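Local coordinates for protein alkylpurine DNA glycosylase AlkC (Pseudomonas fluorescens, PDB 5VHV) that probably removes alkylated purine bases from damaged DNA as a glycosylase that does not flip the base, starting base excision repair, at residues Glu55-His58 with Ala59-Leu63; Lys191-Ala194 with Asn195-Asp199. All coordinates share one frame; numbering follows the deposited sequence.

Interaction 1 of 2, residues Glu55-His58 with Ala59-Leu63; sequences ESLH and AVIPL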
loop_
_atom_site.group_PDB
_atom_site.type_symbol
_atom_site.label_atom_id
_atom_site.label_comp_id
_atom_site.label_asym_id
_atom_site.label_seq_id
_atom_site.Cartn_x
_atom_site.Cartn_y
_atom_site.Cartn_z
ATOM N N GLU A 55 19.560 -0.389 -17.405
ATOM C CA GLU A 55 20.236 0.457 -18.379
ATOM C C GLU A 55 21.632 -0.066 -18.685
ATOM O O GLU A 55 22.097 -0.002 -19.828
ATOM C CB GLU A 55 20.336 1.887 -17.858
ATOM C CG GLU A 55 18.991 2.522 -17.620
ATOM C CD GLU A 55 19.083 3.803 -16.817
ATOM O OE1 GLU A 55 20.218 4.218 -16.511
ATOM O OE2 GLU A 55 18.025 4.407 -16.515
ATOM N N SER A 56 22.337 -0.526 -17.656
ATOM C CA SER A 56 23.695 -1.007 -17.856
ATOM C C SER A 56 23.700 -2.264 -18.701
ATOM O O SER A 56 24.563 -2.429 -19.575
ATOM C CB SER A 56 24.361 -1.277 -16.509
ATOM O OG SER A 56 24.380 -0.103 -15.715
ATOM N N LEU A 57 22.740 -3.156 -18.461
ATOM C CA LEU A 57 22.619 -4.336 -19.310
ATOM C C LEU A 57 22.367 -3.925 -20.752
ATOM O O LEU A 57 23.026 -4.415 -21.675
ATOM C CB LEU A 57 21.500 -5.249 -18.805
ATOM C CG LEU A 57 21.791 -5.952 -17.480
ATOM C CD1 LEU A 57 20.508 -6.557 -16.938
ATOM C CD2 LEU A 57 22.874 -6.997 -17.632
ATOM N N HIS A 58 21.422 -3.005 -20.968
ATOM C CA HIS A 58 21.132 -2.575 -22.332
ATOM C C HIS A 58 22.343 -1.933 -22.994
ATOM O O HIS A 58 22.535 -2.069 -24.214
ATOM C CB HIS A 58 19.952 -1.601 -22.349
ATOM C CG HIS A 58 19.418 -1.365 -23.718
ATOM N ND1 HIS A 58 19.922 -0.397 -24.563
ATOM C CD2 HIS A 58 18.457 -2.016 -24.413
ATOM C CE1 HIS A 58 19.272 -0.455 -25.716
ATOM N NE2 HIS A 58 18.382 -1.427 -25.650
ATOM N N ALA A 59 23.167 -1.231 -22.215
ATOM C CA ALA A 59 24.309 -0.522 -22.792
ATOM C C ALA A 59 25.397 -1.469 -23.292
ATOM O O ALA A 59 26.120 -1.124 -24.233
ATOM C CB ALA A 59 24.898 0.455 -21.780
ATOM N N VAL A 60 25.537 -2.658 -22.706
ATOM C CA VAL A 60 26.689 -3.501 -23.001
ATOM C C VAL A 60 26.345 -4.800 -23.723
ATOM O O VAL A 60 27.276 -5.505 -24.146
ATOM C CB VAL A 60 27.501 -3.803 -21.725
ATOM C CG1 VAL A 60 27.834 -2.503 -20.989
ATOM C CG2 VAL A 60 26.775 -4.777 -20.811
ATOM N N ILE A 61 25.073 -5.135 -23.905
ATOM C CA ILE A 61 24.679 -6.404 -24.513
ATOM C C ILE A 61 24.473 -6.177 -26.011
ATOM O O ILE A 61 23.563 -5.423 -26.391
ATOM C CB ILE A 61 23.413 -6.972 -23.868
ATOM C CG1 ILE A 61 23.742 -7.430 -22.441
ATOM C CG2 ILE A 61 22.842 -8.103 -24.706
ATOM C CD1 ILE A 61 22.540 -7.925 -21.619
ATOM N N PRO A 62 25.241 -6.833 -26.881
ATOM C CA PRO A 62 25.122 -6.542 -28.317
ATOM C C PRO A 62 24.067 -7.369 -29.028
ATOM O O PRO A 62 24.253 -7.780 -30.177
ATOM C CB PRO A 62 26.520 -6.878 -28.844
ATOM C CG PRO A 62 26.927 -8.013 -27.978
ATOM C CD PRO A 62 26.432 -7.661 -26.604
ATOM N N LEU A 63 22.968 -7.648 -28.353
ATOM C CA LEU A 63 21.895 -8.456 -28.902
ATOM C C LEU A 63 20.639 -7.605 -29.016
ATOM O O LEU A 63 20.510 -6.557 -28.373
ATOM C CB LEU A 63 21.615 -9.678 -28.017
ATOM C CG LEU A 63 22.824 -10.571 -27.718
ATOM C CD1 LEU A 63 22.437 -11.681 -26.754
ATOM C CD2 LEU A 63 23.420 -11.151 -28.987
HETATM O O HOH W 1 21.377 -3.915 -25.914
#
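Ala59 N donates to Glu55 O at 2.9 Å, an i to i+4 bond, though bent (140°), near the C-terminal end of helix 46-60. Beyond it the backbone bonding shifts. Val60 N turns to Leu57 O at 3.2 Å, an i to i+3 bond. The Val60 N-H comes from above the Leu57 carbonyl plane, 63° out of it. Ile61 N also reaches Leu57 O, but weakly. This is a helix C-terminus that tightens toward a 3-10-like turn at Val60. Ile61 is the first residue to leave helical backbone angles.

One water extends the polar network past the last turn. It donates to His58 O at 2.8 Å and to Ile61 O at 2.7 Å. It also sits over the centre of the His58 ring, on one face.

The apolar part is small. Leu57 and Ile61 lie side by side and point the same way, with Leu57 CB 4.0 Å from Ile61 CD1. The Ile61 CG1 branch lies beside its own backbone N (chi1 -70°), which brings CG1 to 3.2 Å from Leu57 O.

Phe28 packs on Leu57, Val60 and Ile61. Phe33 of helix 30-38 also covers Leu57. The His58 ring stacks with Tyr95 of helix 87-95, while Ile61 touches Thr68 of the following helix 65-75.

Interaction 2 of 2, residues Lys191-Ala194 with Asn195-Asp199; sequences KSVA and NHLND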
loop_
_atom_site.group_PDB
_atom_site.type_symbol
_atom_site.label_atom_id
_atom_site.label_comp_id
_atom_site.label_asym_id
_atom_site.label_seq_id
_atom_site.Cartn_x
_atom_site.Cartn_y
_atom_site.Cartn_z
ATOM N N LYS A 191 -5.468 -8.572 -0.527
ATOM C CA LYS A 191 -4.836 -7.341 -0.057
ATOM C C LYS A 191 -4.840 -6.277 -1.142
ATOM O O LYS A 191 -5.131 -5.103 -0.879
ATOM C CB LYS A 191 -3.397 -7.612 0.374
ATOM C CG LYS A 191 -3.246 -8.431 1.630
ATOM C CD LYS A 191 -1.763 -8.694 1.883
ATOM C CE LYS A 191 -1.542 -9.333 3.260
ATOM N NZ LYS A 191 -0.122 -9.780 3.406
ATOM N N SER A 192 -4.467 -6.671 -2.364
ATOM C CA SER A 192 -4.392 -5.749 -3.484
ATOM C C SER A 192 -5.768 -5.203 -3.861
ATOM O O SER A 192 -5.910 -4.004 -4.119
ATOM C CB SER A 192 -3.731 -6.455 -4.675
ATOM O OG SER A 192 -3.730 -5.599 -5.794
ATOM N N VAL A 193 -6.799 -6.049 -3.887
ATOM C CA VAL A 193 -8.132 -5.548 -4.207
ATOM C C VAL A 193 -8.533 -4.489 -3.187
ATOM O O VAL A 193 -9.059 -3.416 -3.533
ATOM C CB VAL A 193 -9.156 -6.701 -4.250
ATOM C CG1 VAL A 193 -10.570 -6.160 -4.514
ATOM C CG2 VAL A 193 -8.784 -7.714 -5.310
ATOM N N ALA A 194 -8.295 -4.780 -1.915
ATOM C CA ALA A 194 -8.673 -3.856 -0.852
ATOM C C ALA A 194 -7.913 -2.552 -0.988
ATOM O O ALA A 194 -8.485 -1.474 -0.801
ATOM C CB ALA A 194 -8.421 -4.474 0.525
ATOM N N ASN A 195 -6.618 -2.630 -1.294
ATOM C CA ASN A 195 -5.820 -1.411 -1.403
ATOM C C ASN A 195 -6.196 -0.592 -2.638
ATOM O O ASN A 195 -6.186 0.646 -2.593
ATOM C CB ASN A 195 -4.333 -1.757 -1.390
ATOM C CG ASN A 195 -3.869 -2.215 -0.002
ATOM O OD1 ASN A 195 -4.459 -1.848 1.043
ATOM N ND2 ASN A 195 -2.834 -3.026 0.024
ATOM N N HIS A 196 -6.491 -1.254 -3.755
ATOM C CA HIS A 196 -6.991 -0.551 -4.937
ATOM C C HIS A 196 -8.303 0.168 -4.613
ATOM O O HIS A 196 -8.467 1.355 -4.909
ATOM C CB HIS A 196 -7.139 -1.566 -6.076
ATOM C CG HIS A 196 -7.447 -0.986 -7.422
ATOM N ND1 HIS A 196 -6.891 -1.493 -8.579
ATOM C CD2 HIS A 196 -8.290 -0.003 -7.816
ATOM C CE1 HIS A 196 -7.377 -0.846 -9.623
ATOM N NE2 HIS A 196 -8.212 0.078 -9.187
ATOM N N LEU A 197 -9.227 -0.514 -3.941
ATOM C CA LEU A 197 -10.480 0.134 -3.566
ATOM C C LEU A 197 -10.257 1.306 -2.605
ATOM O O LEU A 197 -10.875 2.359 -2.759
ATOM C CB LEU A 197 -11.430 -0.897 -2.958
ATOM C CG LEU A 197 -12.048 -1.857 -3.980
ATOM C CD1 LEU A 197 -12.655 -3.050 -3.255
ATOM C CD2 LEU A 197 -13.092 -1.174 -4.823
ATOM N N ASN A 198 -9.388 1.145 -1.605
ATOM C CA ASN A 198 -9.067 2.266 -0.723
ATOM C C ASN A 198 -8.512 3.453 -1.515
ATOM O O ASN A 198 -8.893 4.602 -1.266
ATOM C CB ASN A 198 -8.094 1.795 0.368
ATOM C CG ASN A 198 -7.726 2.886 1.333
ATOM O OD1 ASN A 198 -8.591 3.476 1.981
ATOM N ND2 ASN A 198 -6.439 3.141 1.463
ATOM N N ASP A 199 -7.628 3.206 -2.487
ATOM C CA ASP A 199 -7.206 4.285 -3.393
ATOM C C ASP A 199 -8.411 5.018 -3.992
ATOM O O ASP A 199 -8.428 6.248 -4.089
ATOM C CB ASP A 199 -6.370 3.752 -4.568
ATOM C CG ASP A 199 -4.962 3.304 -4.207
ATOM O OD1 ASP A 199 -4.493 3.379 -3.052
ATOM O OD2 ASP A 199 -4.299 2.871 -5.174
#
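Helix 187-201 belongs to the all-helical DNA alkylation repair region, and this contact spans two of its middle turns. Val193 and Leu197 meet one turn apart, their side chains alongside and pointing the same way. Val193 CG1 lies 4.0 Å from Leu197 CD1. With chi1 at -74°, Leu197 CG is anti to its carbonyl carbon and comes to 3.4 Å from Val193 O.

Four successive i to i+4 bonds hold the backbone. His196 N to Ser192 O, at 2.8 Å, has an N-H...O angle of 169°. Asn195 N to Lys191 O, at 2.9 Å, is more bent, with an N-H...O angle of 153°. Leu197 N pairs with Val193 O, and Asn198 N with Ala194 O.

The Asn195 amide folds back along the helix. Its CG sits 3.3 Å from Lys191 O, and ND2 comes to 3.2 Å from the same oxygen, but the angle is too poor for a hydrogen bond. OD1 instead pairs with Arg231 NH1. An alanine here would probably leave Arg231 NH1 without this acceptor and open a gap beside Lys191 O.

Ser192 OG hydrogen-bonds to Ser151 OG and Glu152 OE1, and His196 ND1 to Ser151 O. The nearest atom of this stretch is about 3 Å from the bound nucleic acid. The chemistry is mixed: Val193 and Leu197 pack on helices 175-181 and 220-229, while Ser192 and His196 place buried hydrogen bonds on helix 144-152, and His196 also packs on Leu178.

How the interactions relate
From the N terminus the chain reaches interaction 1 first, at the end of helix 46-60. Interaction 2 follows much later, inside helix 187-201. Each is one continuous stretch, so neither closes a long loop. They run in series and neither nest nor cross. Their centres lie 37 Å apart and their nearest atoms about 25 Å, so they do not touch. Residues 55-63 lead out of a helix near helices 30-38, 65-75 and 87-95, about 12 Å from the nucleic acid at the nearest atoms. Residues 191-199 pack against helices 144-152, 175-181 and 220-229, nearer the middle of the chain. The sheet of strands comes later.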